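PDB 1UAI: polyguluronate lyase from Corynebacterium sp., which probably cleaves the poly(alpha-L-guluronate) blocks of alginate as a lyase of the jellyroll beta-sandwich type. Local coordinates for residues A[15-20]-A[76-81]; A[100-105]-A[155-160]; A[128-133]-A[150-155]. One frame throughout, in Å; residues are numbered along the deposited sequence.

Interaction 1 of 3, residues A[15-20]-A[76-81]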
loop_
_atom_site.group_PDB
_atom_site.type_symbol
_atom_site.label_atom_id
_atom_site.label_comp_id
_atom_site.label_asym_id
_atom_site.label_seq_id
_atom_site.Cartn_x
_atom_site.Cartn_y
_atom_site.Cartn_z
ATOM N N ASP A 15 -8.498 -8.755 8.867
ATOM C CA ASP A 15 -8.460 -7.417 9.437
ATOM C C ASP A 15 -8.004 -6.338 8.466
ATOM O O ASP A 15 -7.112 -5.532 8.755
ATOM C CB ASP A 15 -7.606 -7.418 10.706
ATOM C CG ASP A 15 -8.300 -8.119 11.856
ATOM O OD1 ASP A 15 -9.461 -7.759 12.143
ATOM O OD2 ASP A 15 -7.695 -9.026 12.467
ATOM N N TRP A 16 -8.662 -6.324 7.312
ATOM C CA TRP A 16 -8.388 -5.364 6.257
ATOM C C TRP A 16 -9.652 -5.111 5.452
ATOM O O TRP A 16 -10.627 -5.861 5.540
ATOM C CB TRP A 16 -7.342 -5.911 5.278
ATOM C CG TRP A 16 -6.024 -6.229 5.882
ATOM C CD1 TRP A 16 -5.620 -7.426 6.395
ATOM C CD2 TRP A 16 -4.935 -5.322 6.063
ATOM N NE1 TRP A 16 -4.339 -7.320 6.886
ATOM C CE2 TRP A 16 -3.897 -6.038 6.694
ATOM C CE3 TRP A 16 -4.736 -3.970 5.753
ATOM C CZ2 TRP A 16 -2.672 -5.448 7.022
ATOM C CZ3 TRP A 16 -3.521 -3.383 6.079
ATOM C CH2 TRP A 16 -2.504 -4.124 6.708
ATOM N N LYS A 17 -9.620 -4.029 4.684
ATOM C CA LYS A 17 -10.680 -3.698 3.744
ATOM C C LYS A 17 -9.879 -3.199 2.545
ATOM O O LYS A 17 -8.697 -2.863 2.685
ATOM C CB LYS A 17 -11.633 -2.611 4.267
ATOM C CG LYS A 17 -11.075 -1.205 4.341
ATOM C CD LYS A 17 -12.189 -0.205 4.656
ATOM C CE LYS A 17 -11.646 1.210 4.805
ATOM N NZ LYS A 17 -12.725 2.212 5.043
ATOM N N VAL A 18 -10.489 -3.177 1.367
ATOM C CA VAL A 18 -9.776 -2.720 0.186
ATOM C C VAL A 18 -10.463 -1.529 -0.472
ATOM O O VAL A 18 -11.696 -1.448 -0.513
ATOM C CB VAL A 18 -9.621 -3.870 -0.856
ATOM C CG1 VAL A 18 -10.980 -4.255 -1.434
ATOM C CG2 VAL A 18 -8.652 -3.453 -1.963
ATOM N N THR A 19 -9.648 -0.591 -0.950
ATOM C CA THR A 19 -10.129 0.591 -1.661
ATOM C C THR A 19 -9.637 0.382 -3.086
ATOM O O THR A 19 -8.468 0.045 -3.301
ATOM C CB THR A 19 -9.533 1.888 -1.092
ATOM O OG1 THR A 19 -9.864 1.994 0.297
ATOM C CG2 THR A 19 -10.082 3.101 -1.841
ATOM N N LEU A 20 -10.528 0.589 -4.050
ATOM C CA LEU A 20 -10.233 0.348 -5.456
ATOM C C LEU A 20 -10.129 1.592 -6.332
ATOM O O LEU A 20 -10.453 2.699 -5.902
ATOM C CB LEU A 20 -11.316 -0.576 -6.017
ATOM C CG LEU A 20 -11.518 -1.875 -5.233
ATOM C CD1 LEU A 20 -12.858 -2.497 -5.593
ATOM C CD2 LEU A 20 -10.372 -2.832 -5.525
ATOM N N ARG A 76 -6.491 -1.302 3.653
ATOM C CA ARG A 76 -6.532 -0.368 4.774
ATOM C C ARG A 76 -6.758 -1.206 6.033
ATOM O O ARG A 76 -7.713 -1.981 6.109
ATOM C CB ARG A 76 -7.681 0.619 4.557
ATOM C CG ARG A 76 -7.681 1.843 5.453
ATOM C CD ARG A 76 -8.210 1.579 6.854
ATOM N NE ARG A 76 -8.558 2.846 7.492
ATOM C CZ ARG A 76 -8.385 3.119 8.780
ATOM N NH1 ARG A 76 -8.735 4.310 9.251
ATOM N NH2 ARG A 76 -7.862 2.213 9.596
ATOM N N GLU A 77 -5.880 -1.049 7.019
ATOM C CA GLU A 77 -5.959 -1.833 8.246
ATOM C C GLU A 77 -7.255 -1.688 9.034
ATOM O O GLU A 77 -7.704 -0.579 9.328
ATOM C CB GLU A 77 -4.778 -1.497 9.164
ATOM C CG GLU A 77 -4.627 -2.468 10.332
ATOM C CD GLU A 77 -3.710 -1.959 11.428
ATOM O OE1 GLU A 77 -3.096 -0.887 11.254
ATOM O OE2 GLU A 77 -3.607 -2.642 12.470
ATOM N N MET A 78 -7.840 -2.826 9.385
ATOM C CA MET A 78 -9.064 -2.864 10.169
ATOM C C MET A 78 -8.762 -3.686 11.419
ATOM O O MET A 78 -7.631 -4.129 11.623
ATOM C CB MET A 78 -10.189 -3.521 9.367
ATOM C CG MET A 78 -10.509 -2.834 8.046
ATOM S SD MET A 78 -11.224 -1.176 8.222
ATOM C CE MET A 78 -12.946 -1.589 8.546
ATOM N N THR A 79 -9.770 -3.881 12.258
ATOM C CA THR A 79 -9.593 -4.658 13.474
ATOM C C THR A 79 -10.919 -5.298 13.873
ATOM O O THR A 79 -11.962 -4.979 13.302
ATOM C CB THR A 79 -9.054 -3.770 14.623
ATOM O OG1 THR A 79 -8.687 -4.597 15.732
ATOM C CG2 THR A 79 -10.099 -2.762 15.066
ATOM N N ASP A 80 -10.864 -6.209 14.841
ATOM C CA ASP A 80 -12.046 -6.918 15.327
ATOM C C ASP A 80 -12.748 -7.657 14.191
ATOM O O ASP A 80 -13.926 -7.430 13.913
ATOM C CB ASP A 80 -13.018 -5.942 16.002
ATOM C CG ASP A 80 -14.218 -6.642 16.612
ATOM O OD1 ASP A 80 -14.023 -7.672 17.289
ATOM O OD2 ASP A 80 -15.355 -6.160 16.419
ATOM N N GLY A 81 -12.012 -8.549 13.535
ATOM C CA GLY A 81 -12.581 -9.308 12.436
ATOM C C GLY A 81 -12.879 -8.448 11.222
ATOM O O GLY A 81 -13.751 -8.778 10.419
HETATM O O HOH W 1 -9.283 -9.905 14.434
HETATM O O HOH W 2 -10.603 4.248 5.707
#
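Asp-15, Lys-17 and Arg-76 carry most of this contact, in which strand 16-20 runs antiparallel to strand 76-79, the short axes standing at 149°. Lys-17 and Arg-76 form a hydrogen-bonded pair: Lys-17 N donates to Arg-76 O at 3.1 Å, and Arg-76 N returns to Lys-17 O at 2.9 Å. Their side chains share a face with Met-78. Lys-17 CG stands between the backbone N and the carbonyl carbon (chi1 71°), and its extended chain lays CE against Arg-76 CB and CD, each 4.0 Å from Lys-17 CE. Lys-17 CD also rests on Met-78 SD, 3.8 Å away. The two cationic ends are not in contact. Water 2 accepts from both Lys-17 NZ and Arg-76 NE, and a salt bridge from Lys-17 NZ to Glu-30 probably eases the like charges. Arg-76 NH2 turns back on Glu-77 O, which helps fix its guanidinium.

Asp-15 closes the other end. Its carbonyl O accepts from Met-78 N at 2.9 Å, the donor coming from well above the carbonyl plane (58°). Its carboxylate reaches the turn after the strand: OD2 receives a bond from water 1, which accepts in turn from Gly-81 N, while OD1 is bonded to Gly-82 N.

On the reverse face, Trp-16 CE3 lies 3.4 Å from Glu-77 N and the ring also packs on Leu-219 and Val-221 of the opposing sheet, as expected inside a jellyroll sandwich. Strand 16-20 lies between strands 27-31 and 72-79, and the latter pairs further with strands 84-85, 189-192 and 194-196.

Interaction 2 of 3, residues A[100-105]-A[155-160]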
loop_
_atom_site.group_PDB
_atom_site.type_symbol
_atom_site.label_atom_id
_atom_site.label_comp_id
_atom_site.label_asym_id
_atom_site.label_seq_id
_atom_site.Cartn_x
_atom_site.Cartn_y
_atom_site.Cartn_z
ATOM N N ARG A 100 5.909 -8.523 2.208
ATOM C CA ARG A 100 6.812 -8.882 1.127
ATOM C C ARG A 100 6.074 -8.484 -0.130
ATOM O O ARG A 100 4.947 -8.922 -0.358
ATOM C CB ARG A 100 7.108 -10.380 1.113
ATOM C CG ARG A 100 8.021 -10.810 2.239
ATOM C CD ARG A 100 8.349 -12.285 2.173
ATOM N NE ARG A 100 9.028 -12.716 3.389
ATOM C CZ ARG A 100 9.332 -13.978 3.668
ATOM N NH1 ARG A 100 9.017 -14.941 2.812
ATOM N NH2 ARG A 100 9.941 -14.276 4.807
ATOM N N GLU A 101 6.694 -7.634 -0.938
ATOM C CA GLU A 101 6.047 -7.186 -2.154
ATOM C C GLU A 101 7.062 -6.868 -3.227
ATOM O O GLU A 101 8.273 -6.846 -2.985
ATOM C CB GLU A 101 5.205 -5.931 -1.883
ATOM C CG GLU A 101 6.023 -4.692 -1.522
ATOM C CD GLU A 101 5.162 -3.461 -1.262
ATOM O OE1 GLU A 101 3.968 -3.628 -0.929
ATOM O OE2 GLU A 101 5.677 -2.326 -1.372
ATOM N N ALA A 102 6.548 -6.637 -4.425
ATOM C CA ALA A 102 7.372 -6.260 -5.554
ATOM C C ALA A 102 6.595 -5.223 -6.348
ATOM O O ALA A 102 5.370 -5.319 -6.477
ATOM C CB ALA A 102 7.671 -7.469 -6.436
ATOM N N PHE A 103 7.298 -4.210 -6.844
ATOM C CA PHE A 103 6.680 -3.194 -7.688
ATOM C C PHE A 103 6.826 -3.805 -9.085
ATOM O O PHE A 103 7.936 -4.163 -9.489
ATOM C CB PHE A 103 7.450 -1.873 -7.598
ATOM C CG PHE A 103 7.355 -1.196 -6.253
ATOM C CD1 PHE A 103 6.285 -0.359 -5.948
ATOM C CD2 PHE A 103 8.346 -1.388 -5.294
ATOM C CE1 PHE A 103 6.206 0.279 -4.708
ATOM C CE2 PHE A 103 8.275 -0.757 -4.054
ATOM C CZ PHE A 103 7.204 0.078 -3.761
ATOM N N ASN A 104 5.719 -3.925 -9.814
ATOM C CA ASN A 104 5.739 -4.550 -11.139
ATOM C C ASN A 104 5.645 -3.612 -12.329
ATOM O O ASN A 104 6.130 -3.932 -13.414
ATOM C CB ASN A 104 4.565 -5.524 -11.304
ATOM C CG ASN A 104 4.420 -6.498 -10.160
ATOM O OD1 ASN A 104 3.341 -6.606 -9.571
ATOM N ND2 ASN A 104 5.484 -7.232 -9.852
ATOM N N HIS A 105 5.011 -2.465 -12.137
ATOM C CA HIS A 105 4.779 -1.561 -13.251
ATOM C C HIS A 105 4.660 -0.140 -12.734
ATOM O O HIS A 105 4.158 0.086 -11.633
ATOM C CB HIS A 105 3.474 -2.000 -13.927
ATOM C CG HIS A 105 3.380 -1.670 -15.383
ATOM N ND1 HIS A 105 2.927 -0.453 -15.845
ATOM C CD2 HIS A 105 3.631 -2.419 -16.482
ATOM C CE1 HIS A 105 2.900 -0.469 -17.165
ATOM N NE2 HIS A 105 3.322 -1.651 -17.577
ATOM N N ASN A 155 9.824 -6.048 -10.316
ATOM C CA ASN A 155 9.484 -7.441 -10.060
ATOM C C ASN A 155 10.354 -8.135 -9.024
ATOM O O ASN A 155 10.227 -9.338 -8.806
ATOM C CB ASN A 155 9.466 -8.233 -11.369
ATOM C CG ASN A 155 8.499 -7.645 -12.372
ATOM O OD1 ASN A 155 7.372 -7.289 -12.023
ATOM N ND2 ASN A 155 8.932 -7.531 -13.620
ATOM N N THR A 156 11.232 -7.380 -8.373
ATOM C CA THR A 156 12.077 -7.962 -7.341
ATOM C C THR A 156 11.325 -7.900 -6.019
ATOM O O THR A 156 10.893 -6.832 -5.582
ATOM C CB THR A 156 13.405 -7.203 -7.180
ATOM O OG1 THR A 156 14.088 -7.159 -8.437
ATOM C CG2 THR A 156 14.293 -7.911 -6.166
ATOM N N VAL A 157 11.162 -9.054 -5.386
ATOM C CA VAL A 157 10.464 -9.118 -4.114
ATOM C C VAL A 157 11.406 -8.729 -2.985
ATOM O O VAL A 157 12.551 -9.179 -2.934
ATOM C CB VAL A 157 9.925 -10.540 -3.839
ATOM C CG1 VAL A 157 9.237 -10.589 -2.480
ATOM C CG2 VAL A 157 8.957 -10.948 -4.937
ATOM N N PHE A 158 10.925 -7.867 -2.095
ATOM C CA PHE A 158 11.707 -7.449 -0.941
ATOM C C PHE A 158 10.803 -7.535 0.274
ATOM O O PHE A 158 9.575 -7.604 0.147
ATOM C CB PHE A 158 12.237 -6.016 -1.113
ATOM C CG PHE A 158 11.165 -4.957 -1.107
ATOM C CD1 PHE A 158 10.766 -4.347 0.081
ATOM C CD2 PHE A 158 10.551 -4.576 -2.293
ATOM C CE1 PHE A 158 9.767 -3.370 0.081
ATOM C CE2 PHE A 158 9.555 -3.604 -2.304
ATOM C CZ PHE A 158 9.161 -3.000 -1.117
ATOM N N GLU A 159 11.416 -7.557 1.450
ATOM C CA GLU A 159 10.663 -7.620 2.687
ATOM C C GLU A 159 10.797 -6.291 3.410
ATOM O O GLU A 159 11.903 -5.851 3.727
ATOM C CB GLU A 159 11.179 -8.758 3.571
ATOM C CG GLU A 159 10.395 -8.941 4.862
ATOM C CD GLU A 159 10.781 -10.210 5.599
ATOM O OE1 GLU A 159 10.545 -11.308 5.055
ATOM O OE2 GLU A 159 11.325 -10.112 6.717
ATOM N N GLY A 160 9.664 -5.640 3.643
ATOM C CA GLY A 160 9.678 -4.379 4.352
ATOM C C GLY A 160 9.069 -4.583 5.721
ATOM O O GLY A 160 8.270 -5.499 5.927
#
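Phe-158 and Glu-101 both place CG between the backbone N and the carbonyl carbon (chi1 67° in each); CG leaves both backbones in the same way, and the two side chains then run side by side, pointing the same way. They belong to neighbouring antiparallel strands, 95-105 and 158-165, in one sheet of the jellyroll sandwich. Glu-101 CG and Glu-101 OE2 each come within 3.6 Å of Phe-158 CZ, the carboxylate plane standing nearly perpendicular to the ring. The backbones at this pair are joined in both directions: Phe-158 N donates to Glu-101 O at 3.0 Å, and Glu-101 N to Phe-158 O at 3.1 Å. Phe-103 meets the same ring rim to rim, CE2 against CE2 of Phe-158, neither ring lying over the face of the other. Val-214 of strand 211-223 touches both Glu-101 and Phe-103.

On the face of Arg-100 and Glu-159 a salt bridge forms. The arginine chain, extended from CG to NE, crosses Glu-159 and brings guanidinium and carboxylate within 5° of coplanar. Its main part is the bond from Arg-100 NE to the anti lone pair of Glu-159 OE1, at 2.7 Å; Arg-100 NH2 adds a weak bond to the same oxygen. Ala-102 CB packs against Thr-156 O and Val-157 CG2.

Further along, Asn-155 N donates to Phe-103 O at 2.8 Å. Asn-104 and His-105 both face Gln-213, a classic beta bulge, and Gln-213 and Ser-215 bond Asn-104 OD1; its amide ND2 points across to Asn-155 OD1, 2.9 Å away and in the plane of that carbonyl.

Interaction 3 of 3, residues A[128-133]-A[150-155]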
loop_
_atom_site.group_PDB
_atom_site.type_symbol
_atom_site.label_atom_id
_atom_site.label_comp_id
_atom_site.label_asym_id
_atom_site.label_seq_id
_atom_site.Cartn_x
_atom_site.Cartn_y
_atom_site.Cartn_z
ATOM N N PHE A 128 6.710 3.469 1.689
ATOM C CA PHE A 128 7.713 2.894 0.793
ATOM C C PHE A 128 7.284 3.442 -0.565
ATOM O O PHE A 128 6.205 3.110 -1.071
ATOM C CB PHE A 128 7.644 1.366 0.798
ATOM C CG PHE A 128 8.373 0.722 1.950
ATOM C CD1 PHE A 128 9.557 0.020 1.733
ATOM C CD2 PHE A 128 7.873 0.802 3.246
ATOM C CE1 PHE A 128 10.232 -0.593 2.788
ATOM C CE2 PHE A 128 8.541 0.193 4.310
ATOM C CZ PHE A 128 9.721 -0.505 4.078
ATOM N N ARG A 129 8.133 4.286 -1.140
ATOM C CA ARG A 129 7.838 4.959 -2.394
ATOM C C ARG A 129 8.887 4.714 -3.471
ATOM O O ARG A 129 10.069 5.009 -3.280
ATOM C CB ARG A 129 7.727 6.463 -2.119
ATOM C CG ARG A 129 7.455 7.334 -3.334
ATOM C CD ARG A 129 7.535 8.818 -2.978
ATOM N NE ARG A 129 7.226 9.660 -4.130
ATOM C CZ ARG A 129 6.063 10.273 -4.327
ATOM N NH1 ARG A 129 5.084 10.158 -3.441
ATOM N NH2 ARG A 129 5.867 10.980 -5.433
ATOM N N LEU A 130 8.451 4.182 -4.608
ATOM C CA LEU A 130 9.359 3.932 -5.718
ATOM C C LEU A 130 9.202 5.006 -6.788
ATOM O O LEU A 130 8.083 5.356 -7.173
ATOM C CB LEU A 130 9.087 2.564 -6.356
ATOM C CG LEU A 130 9.957 2.208 -7.572
ATOM C CD1 LEU A 130 11.413 2.079 -7.137
ATOM C CD2 LEU A 130 9.476 0.910 -8.204
ATOM N N GLU A 131 10.333 5.539 -7.241
ATOM C CA GLU A 131 10.366 6.527 -8.316
ATOM C C GLU A 131 11.407 5.987 -9.294
ATOM O O GLU A 131 12.608 6.083 -9.045
ATOM C CB GLU A 131 10.787 7.907 -7.795
ATOM C CG GLU A 131 9.888 8.441 -6.690
ATOM C CD GLU A 131 10.102 9.917 -6.397
ATOM O OE1 GLU A 131 11.172 10.459 -6.745
ATOM O OE2 GLU A 131 9.196 10.539 -5.803
ATOM N N GLY A 132 10.946 5.393 -10.393
ATOM C CA GLY A 132 11.866 4.823 -11.364
ATOM C C GLY A 132 12.532 3.600 -10.756
ATOM O O GLY A 132 11.874 2.587 -10.516
ATOM N N THR A 133 13.838 3.681 -10.509
ATOM C CA THR A 133 14.562 2.577 -9.890
ATOM C C THR A 133 15.035 2.989 -8.498
ATOM O O THR A 133 15.818 2.282 -7.866
ATOM C CB THR A 133 15.792 2.137 -10.723
ATOM O OG1 THR A 133 16.737 3.209 -10.797
ATOM C CG2 THR A 133 15.368 1.745 -12.128
ATOM N N SER A 150 19.053 2.964 -5.299
ATOM C CA SER A 150 18.801 3.612 -6.581
ATOM C C SER A 150 18.831 2.523 -7.648
ATOM O O SER A 150 18.771 2.804 -8.846
ATOM C CB SER A 150 19.891 4.645 -6.876
ATOM O OG SER A 150 21.171 4.036 -6.901
ATOM N N ASP A 151 18.903 1.275 -7.196
ATOM C CA ASP A 151 18.976 0.135 -8.094
ATOM C C ASP A 151 17.859 -0.884 -7.861
ATOM O O ASP A 151 18.095 -2.093 -7.896
ATOM C CB ASP A 151 20.361 -0.515 -7.938
ATOM C CG ASP A 151 20.663 -1.550 -9.005
ATOM O OD1 ASP A 151 20.235 -1.377 -10.164
ATOM O OD2 ASP A 151 21.359 -2.537 -8.683
ATOM N N TYR A 152 16.642 -0.400 -7.612
ATOM C CA TYR A 152 15.515 -1.307 -7.423
ATOM C C TYR A 152 15.065 -1.766 -8.803
ATOM O O TYR A 152 14.752 -0.949 -9.671
ATOM C CB TYR A 152 14.327 -0.636 -6.727
ATOM C CG TYR A 152 13.163 -1.596 -6.623
ATOM C CD1 TYR A 152 13.163 -2.616 -5.670
ATOM C CD2 TYR A 152 12.135 -1.578 -7.567
ATOM C CE1 TYR A 152 12.177 -3.601 -5.667
ATOM C CE2 TYR A 152 11.146 -2.560 -7.574
ATOM C CZ TYR A 152 11.177 -3.568 -6.627
ATOM O OH TYR A 152 10.225 -4.562 -6.670
ATOM N N LYS A 153 15.018 -3.078 -8.991
ATOM C CA LYS A 153 14.628 -3.654 -10.268
ATOM C C LYS A 153 13.196 -4.165 -10.212
ATOM O O LYS A 153 12.837 -4.932 -9.320
ATOM C CB LYS A 153 15.604 -4.777 -10.621
ATOM C CG LYS A 153 17.043 -4.276 -10.645
ATOM C CD LYS A 153 18.066 -5.391 -10.727
ATOM C CE LYS A 153 19.475 -4.811 -10.718
ATOM N NZ LYS A 153 20.527 -5.861 -10.734
ATOM N N LEU A 154 12.376 -3.725 -11.161
ATOM C CA LEU A 154 10.983 -4.141 -11.197
ATOM C C LEU A 154 10.841 -5.651 -11.075
ATOM O O LEU A 154 11.631 -6.420 -11.632
ATOM C CB LEU A 154 10.306 -3.657 -12.483
ATOM C CG LEU A 154 10.075 -2.147 -12.613
ATOM C CD1 LEU A 154 9.385 -1.857 -13.937
ATOM C CD2 LEU A 154 9.228 -1.645 -11.452
ATOM N N ASN A 155 9.824 -6.048 -10.316
ATOM C CA ASN A 155 9.484 -7.441 -10.060
ATOM C C ASN A 155 10.354 -8.135 -9.024
ATOM O O ASN A 155 10.227 -9.338 -8.806
ATOM C CB ASN A 155 9.466 -8.233 -11.369
ATOM C CG ASN A 155 8.499 -7.645 -12.372
ATOM O OD1 ASN A 155 7.372 -7.289 -12.023
ATOM N ND2 ASN A 155 8.932 -7.531 -13.620
HETATM O O HOH W 3 12.323 -0.076 -11.034
#
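Leu-130 and Tyr-152 make the tight half of this contact, two buried side chains crossing at about a right angle. CG anti to the backbone N in both (chi1 178° in Leu-130, 177° in Tyr-152) carries each branch point away from its own N, and from there methyls and ring meet. Both methyls of the leucine converge on one ring atom: Leu-130 CD2 is 3.7 Å and Leu-130 CD1 3.8 Å from Tyr-152 CD2. Leu-130 CD2 touches Leu-154 CD2 more lightly at 4.1 Å, and beyond the two segments the leucine also meets Phe-103 and Leu-106. The phenol end of Tyr-152 is tethered as well. Its hydroxyl bonds to Phe-103 N and to Thr-156 O, so the ring that receives Leu-130 is fixed at both its backbone and its tip.

Gly-132 and Thr-133 form the two-residue turn of the beta hairpin joining strands 124-131 and 134-139. Their backbone angles, with positive phi (69°) at Gly-132, are consistent with a type II' turn, which favours glycine at its first position. Segment 150-155 has no regular structure and belongs to the connection from strand 144-149 in one sheet of the sandwich to strand 158-165 in the other, so the contact fastens a crossing loop to a hairpin tip.

Toward solvent the contact turns polar. Tyr-152 N donates to Thr-133 O at 2.8 Å, linking the buried part to the exposed one, where Thr-133 OG1 donates to Ser-150 O, also at 2.8 Å. That hydroxyl approaches from above the carbonyl plane of Ser-150. Thr-133 and Ser-150 are both exposed. Water 3 bridges the two segments, donating to Gly-132 O at 2.7 Å and to Tyr-152 O at 2.9 Å, carbonyls that could not bond each other directly.

Overall arrangement
Interactions 2 and 3 are neighbours, their centres about 9 Å apart. They share Asn-155 and touch directly, Phe-103 of interaction 2 lying against Leu-130 and Tyr-152 of interaction 3. Interaction 1 lies on the opposite side of the chain's centre, about 21 and about 26 Å from the other two between centres. Interactions 1 and 3 nevertheless reach the same sheet, whereas interaction 2 belongs to the facing one. Interactions 1 and 2 each touch through four buried residues and rely on paired strand backbones, with like charges sharing a water in the first and opposite charges joined in the second; interaction 3, a loop on a hairpin turn, is mainly exposed and buries the least surface.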